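Glycosyl hydrolase, family 8 (Clostridium perfringens, PDB 3REN) probably hydrolyses alpha-glucan chains as an alpha-amylase related to glycoside hydrolase family 8. Local coordinates at residues V88-W100 with N107-I119. Sequence-based numbering, arbitrary orientation. Where two conformers were deposited one is given.
Sequences VKEMRLKNGLISW and NSPSSATIDELRI. With SO4 (sulfate ion), chain E.
The N107 amide gives ND2 to E90 O over 2.9 Å. The bond is nearly straight at 162°, meets a lone pair of the carbonyl and lies close to the amide plane. A water donates to N107 OD1 and, weakly, to E90 O; another joins ND2 to R92 O. S99 OG stands opposite its own N across the first bond (chi1 178°), which turns it to S108 O at 2.6 Å. Of the five hydrogen bonds between 88-100 and 107-119, W100 N to S110 O is the one pairing of backbone with backbone. S111 OG gives its proton to I98 O at 2.8 Å, from above the carbonyl plane.

E116 belongs to the first turn of helix 113-130. Its chain bends at chi2 (-59°) and brings the carboxylate to the I98 backbone. E116 OE1 accepts from I98 N at 2.9 Å on its syn side.

The chain folds as an (alpha/alpha)6 barrel. This contact sits where the chain leaves helix 78-89, loops round and enters helix 113-130, with A112 as N-cap. S62, at the start of helix 62-74, bonds to S99 O, and T113 bonds to V157 O of strand 155-160.

Apolar contacts are fewer. V88 and I119 meet tip to tip, CG1 to CD1 at 4.1 Å, and I98 CG2 reaches the same CD1. L93 lays both methyls on the backbone of 108-110, with CD2 3.4 Å from S108 O.

At the outer side a sulfate, probably from the crystallisation liquor, lies at the indole edge. W100 NE1 donates to its O3 over 3.1 Å, while S108 OG is close to both O3 and O4. R101 NH2 is a further donor to this anion.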
loop_
_atom_site.group_PDB
_atom_site.type_symbol
_atom_site.label_atom_id
_atom_site.label_comp_id
_atom_site.label_asym_id
_atom_site.label_seq_id
_atom_site.Cartn_x
_atom_site.Cartn_y
_atom_site.Cartn_z
ATOM N N VAL A 88 4.811 5.705 -15.105
ATOM C CA VAL A 88 3.359 5.708 -14.885
ATOM C C VAL A 88 2.579 6.405 -16.037
ATOM O O VAL A 88 1.531 5.920 -16.495
ATOM C CB VAL A 88 3.059 6.349 -13.504
ATOM C CG1 VAL A 88 1.651 6.798 -13.386
ATOM C CG2 VAL A 88 3.394 5.322 -12.410
ATOM N N LYS A 89 3.088 7.543 -16.495
ATOM C CA LYS A 89 2.382 8.292 -17.551
ATOM C C LYS A 89 2.149 7.377 -18.744
ATOM O O LYS A 89 1.068 7.418 -19.332
ATOM C CB LYS A 89 3.140 9.560 -17.966
ATOM C CG LYS A 89 3.178 10.584 -16.811
ATOM C CD LYS A 89 3.401 12.001 -17.261
ATOM C CE LYS A 89 4.821 12.322 -17.612
ATOM N NZ LYS A 89 4.922 13.773 -18.074
ATOM N N GLU A 90 3.133 6.526 -19.057
ATOM C CA GLU A 90 3.026 5.605 -20.190
ATOM C C GLU A 90 2.084 4.439 -19.929
ATOM O O GLU A 90 1.707 3.702 -20.853
ATOM C CB GLU A 90 4.413 5.120 -20.683
ATOM C CG GLU A 90 5.326 6.278 -21.209
ATOM C CD GLU A 90 4.631 7.191 -22.227
ATOM O OE1 GLU A 90 4.651 8.440 -22.038
ATOM O OE2 GLU A 90 4.060 6.672 -23.219
HETATM N N MSE A 91 1.706 4.257 -18.664
HETATM C CA MSE A 91 0.742 3.209 -18.322
HETATM C C MSE A 91 -0.684 3.774 -18.343
HETATM O O MSE A 91 -1.652 3.011 -18.113
HETATM C CB MSE A 91 1.075 2.583 -16.947
HETATM C CG MSE A 91 2.409 1.832 -16.962
HETATM SE SE MSE A 91 2.916 1.087 -15.276
HETATM C CE MSE A 91 1.591 -0.371 -15.121
ATOM N N ARG A 92 -0.831 5.071 -18.639
ATOM C CA ARG A 92 -2.154 5.675 -18.684
ATOM C C ARG A 92 -2.950 5.058 -19.819
ATOM O O ARG A 92 -2.427 4.868 -20.910
ATOM C CB ARG A 92 -2.131 7.199 -18.842
ATOM C CG ARG A 92 -3.465 7.838 -18.546
ATOM C CD ARG A 92 -3.484 9.358 -18.836
ATOM N NE ARG A 92 -3.147 9.650 -20.224
ATOM C CZ ARG A 92 -2.793 10.855 -20.678
ATOM N NH1 ARG A 92 -2.483 11.019 -21.977
ATOM N NH2 ARG A 92 -2.741 11.891 -19.840
ATOM N N LEU A 93 -4.229 4.774 -19.569
ATOM C CA LEU A 93 -5.067 4.130 -20.578
ATOM C C LEU A 93 -5.969 5.168 -21.248
ATOM O O LEU A 93 -5.987 6.330 -20.838
ATOM C CB LEU A 93 -5.874 2.990 -19.947
ATOM C CG LEU A 93 -5.127 1.784 -19.348
ATOM C CD1 LEU A 93 -6.103 0.916 -18.506
ATOM C CD2 LEU A 93 -4.460 0.951 -20.409
ATOM N N LYS A 94 -6.754 4.751 -22.247
ATOM C CA LYS A 94 -7.626 5.703 -22.955
ATOM C C LYS A 94 -8.698 6.240 -22.036
ATOM O O LYS A 94 -9.159 7.357 -22.214
ATOM C CB LYS A 94 -8.288 5.060 -24.193
ATOM N N ASN A 95 -9.114 5.484 -21.025
ATOM C CA ASN A 95 -10.104 6.071 -20.100
ATOM C C ASN A 95 -9.562 7.086 -19.064
ATOM O O ASN A 95 -10.327 7.577 -18.219
ATOM C CB ASN A 95 -10.947 4.973 -19.421
ATOM C CG ASN A 95 -10.124 4.067 -18.543
ATOM O OD1 ASN A 95 -8.917 4.309 -18.313
ATOM N ND2 ASN A 95 -10.752 3.015 -18.041
ATOM N N GLY A 96 -8.249 7.375 -19.115
ATOM C CA GLY A 96 -7.575 8.283 -18.159
ATOM C C GLY A 96 -7.006 7.625 -16.882
ATOM O O GLY A 96 -6.361 8.280 -16.060
ATOM N N LEU A 97 -7.263 6.339 -16.697
ATOM C CA LEU A 97 -6.794 5.627 -15.524
ATOM C C LEU A 97 -5.457 4.997 -15.846
ATOM O O LEU A 97 -5.153 4.712 -17.005
ATOM C CB LEU A 97 -7.806 4.554 -15.091
ATOM C CG LEU A 97 -9.166 5.078 -14.576
ATOM C CD1 LEU A 97 -10.038 3.900 -14.111
ATOM C CD2 LEU A 97 -9.055 6.179 -13.447
ATOM N N ILE A 98 -4.648 4.808 -14.815
ATOM C CA ILE A 98 -3.412 4.068 -14.937
ATOM C C ILE A 98 -3.695 2.576 -14.926
ATOM O O ILE A 98 -4.466 2.085 -14.108
ATOM C CB ILE A 98 -2.443 4.415 -13.806
ATOM C CG1 ILE A 98 -2.299 5.946 -13.646
ATOM C CG2 ILE A 98 -1.101 3.709 -14.017
ATOM C CD1 ILE A 98 -2.023 6.744 -15.034
ATOM N N SER A 99 -3.036 1.872 -15.829
ATOM C CA SER A 99 -3.198 0.448 -16.002
ATOM C C SER A 99 -2.706 -0.224 -14.725
ATOM O O SER A 99 -1.763 0.277 -14.105
ATOM C CB SER A 99 -2.312 -0.006 -17.144
ATOM O OG SER A 99 -2.385 -1.407 -17.330
ATOM N N TRP A 100 -3.292 -1.362 -14.344
ATOM C CA TRP A 100 -2.789 -2.090 -13.176
ATOM C C TRP A 100 -1.422 -2.718 -13.406
ATOM O O TRP A 100 -0.640 -2.858 -12.454
ATOM C CB TRP A 100 -3.804 -3.124 -12.594
ATOM C CG TRP A 100 -3.735 -4.456 -13.182
ATOM C CD1 TRP A 100 -4.171 -4.809 -14.421
ATOM C CD2 TRP A 100 -3.243 -5.674 -12.569
ATOM N NE1 TRP A 100 -3.961 -6.178 -14.653
ATOM C CE2 TRP A 100 -3.379 -6.724 -13.541
ATOM C CE3 TRP A 100 -2.699 -5.981 -11.314
ATOM C CZ2 TRP A 100 -2.990 -8.056 -13.291
ATOM C CZ3 TRP A 100 -2.287 -7.324 -11.062
ATOM C CH2 TRP A 100 -2.435 -8.337 -12.048
ATOM N N ASN A 107 0.291 -2.609 -21.893
ATOM C CA ASN A 107 -0.513 -2.267 -20.695
ATOM C C ASN A 107 -1.772 -3.140 -20.585
ATOM O O ASN A 107 -2.411 -3.390 -21.584
ATOM C CB ASN A 107 -0.987 -0.792 -20.758
ATOM C CG ASN A 107 0.162 0.209 -20.648
ATOM O OD1 ASN A 107 1.159 -0.072 -19.981
ATOM N ND2 ASN A 107 0.020 1.391 -21.299
ATOM N N SER A 108 -2.143 -3.576 -19.388
ATOM C CA SER A 108 -3.419 -4.249 -19.202
ATOM C C SER A 108 -4.534 -3.231 -19.330
ATOM O O SER A 108 -4.377 -2.089 -18.879
ATOM C CB SER A 108 -3.494 -4.892 -17.827
ATOM O OG SER A 108 -2.624 -5.993 -17.762
ATOM N N PRO A 109 -5.662 -3.626 -19.966
ATOM C CA PRO A 109 -6.787 -2.695 -20.117
ATOM C C PRO A 109 -7.571 -2.495 -18.831
ATOM O O PRO A 109 -8.583 -1.800 -18.816
ATOM C CB PRO A 109 -7.673 -3.379 -21.174
ATOM C CG PRO A 109 -7.367 -4.832 -21.048
ATOM C CD PRO A 109 -5.898 -4.892 -20.704
ATOM N N SER A 110 -7.097 -3.041 -17.727
ATOM C CA SER A 110 -7.848 -2.876 -16.500
ATOM C C SER A 110 -7.054 -2.113 -15.441
ATOM O O SER A 110 -5.802 -2.017 -15.521
ATOM C CB SER A 110 -8.337 -4.235 -16.015
ATOM O OG SER A 110 -7.237 -4.927 -15.525
ATOM N N SER A 111 -7.802 -1.582 -14.476
ATOM C CA SER A 111 -7.303 -0.711 -13.426
ATOM C C SER A 111 -7.917 -1.105 -12.057
ATOM O O SER A 111 -9.019 -1.636 -12.030
ATOM C CB SER A 111 -7.717 0.718 -13.731
ATOM O OG SER A 111 -7.026 1.183 -14.859
ATOM N N ALA A 112 -7.216 -0.809 -10.963
ATOM C CA ALA A 112 -7.733 -0.992 -9.593
ATOM C C ALA A 112 -7.745 0.384 -8.914
ATOM O O ALA A 112 -6.729 1.059 -8.903
ATOM C CB ALA A 112 -6.800 -1.937 -8.819
ATOM N N THR A 113 -8.870 0.782 -8.322
ATOM C CA THR A 113 -9.034 2.076 -7.671
ATOM C C THR A 113 -7.908 2.412 -6.678
ATOM O O THR A 113 -7.436 3.565 -6.601
ATOM C CB THR A 113 -10.418 2.121 -7.029
ATOM O OG1 THR A 113 -11.407 2.165 -8.069
ATOM C CG2 THR A 113 -10.620 3.335 -6.123
ATOM N N ILE A 114 -7.460 1.405 -5.925
ATOM C CA ILE A 114 -6.441 1.658 -4.916
ATOM C C ILE A 114 -5.143 2.144 -5.562
ATOM O O ILE A 114 -4.483 3.020 -5.009
ATOM C CB ILE A 114 -6.204 0.395 -4.024
ATOM C CG1 ILE A 114 -5.281 0.737 -2.837
ATOM C CG2 ILE A 114 -5.660 -0.767 -4.898
ATOM C CD1 ILE A 114 -4.946 -0.443 -1.842
ATOM N N ASP A 115 -4.767 1.588 -6.721
ATOM C CA ASP A 115 -3.558 2.047 -7.389
ATOM C C ASP A 115 -3.711 3.491 -7.900
ATOM O O ASP A 115 -2.740 4.267 -7.862
ATOM C CB ASP A 115 -3.175 1.194 -8.597
ATOM C CG ASP A 115 -2.973 -0.257 -8.278
ATOM O OD1 ASP A 115 -2.536 -0.600 -7.159
ATOM O OD2 ASP A 115 -3.219 -1.062 -9.205
ATOM N N GLU A 116 -4.896 3.828 -8.407
ATOM C CA GLU A 116 -5.161 5.170 -8.919
ATOM C C GLU A 116 -5.049 6.155 -7.773
ATOM O O GLU A 116 -4.399 7.177 -7.898
ATOM C CB GLU A 116 -6.567 5.284 -9.545
ATOM C CG GLU A 116 -6.926 4.138 -10.490
ATOM C CD GLU A 116 -5.930 4.064 -11.632
ATOM O OE1 GLU A 116 -5.467 5.154 -12.067
ATOM O OE2 GLU A 116 -5.610 2.949 -12.090
ATOM N N LEU A 117 -5.671 5.822 -6.638
ATOM C CA LEU A 117 -5.684 6.736 -5.512
ATOM C C LEU A 117 -4.271 6.887 -4.900
ATOM O O LEU A 117 -3.952 7.958 -4.423
ATOM C CB LEU A 117 -6.703 6.305 -4.444
ATOM C CG LEU A 117 -8.182 6.500 -4.830
ATOM C CD1 LEU A 117 -9.110 5.718 -3.889
ATOM C CD2 LEU A 117 -8.539 7.955 -4.809
ATOM N N ARG A 118 -3.461 5.814 -4.890
ATOM C CA ARG A 118 -2.095 5.895 -4.375
ATOM C C ARG A 118 -1.238 6.857 -5.210
ATOM O O ARG A 118 -0.403 7.591 -4.666
ATOM C CB ARG A 118 -1.425 4.534 -4.377
ATOM C CG ARG A 118 -0.094 4.494 -3.627
ATOM C CD ARG A 118 0.599 3.144 -3.732
ATOM N NE ARG A 118 -0.124 2.048 -3.059
ATOM C CZ ARG A 118 -0.867 1.125 -3.674
ATOM N NH1 ARG A 118 -1.063 1.152 -4.989
ATOM N NH2 ARG A 118 -1.447 0.166 -2.960
ATOM N N ILE A 119 -1.415 6.811 -6.522
ATOM C CA ILE A 119 -0.734 7.699 -7.464
ATOM C C ILE A 119 -1.204 9.153 -7.370
ATOM O O ILE A 119 -0.386 10.084 -7.399
ATOM C CB ILE A 119 -0.825 7.110 -8.895
ATOM C CG1 ILE A 119 0.117 5.892 -8.944
ATOM C CG2 ILE A 119 -0.376 8.185 -9.979
ATOM C CD1 ILE A 119 -0.011 4.967 -10.128
HETATM S S SO4 E . -4.433 -8.562 -17.775
HETATM O O1 SO4 E . -4.420 -9.979 -18.106
HETATM O O2 SO4 E . -5.724 -8.131 -17.251
HETATM O O3 SO4 E . -3.417 -8.315 -16.764
HETATM O O4 SO4 E . -4.145 -7.841 -19.009
HETATM O O HOH W 1 3.573 1.089 -20.534
HETATM O O HOH W 2 -2.263 2.995 -23.045
HETATM O O HOH W 3 -9.299 0.829 -16.670
HETATM O O HOH W 4 -1.097 -2.510 -9.835
#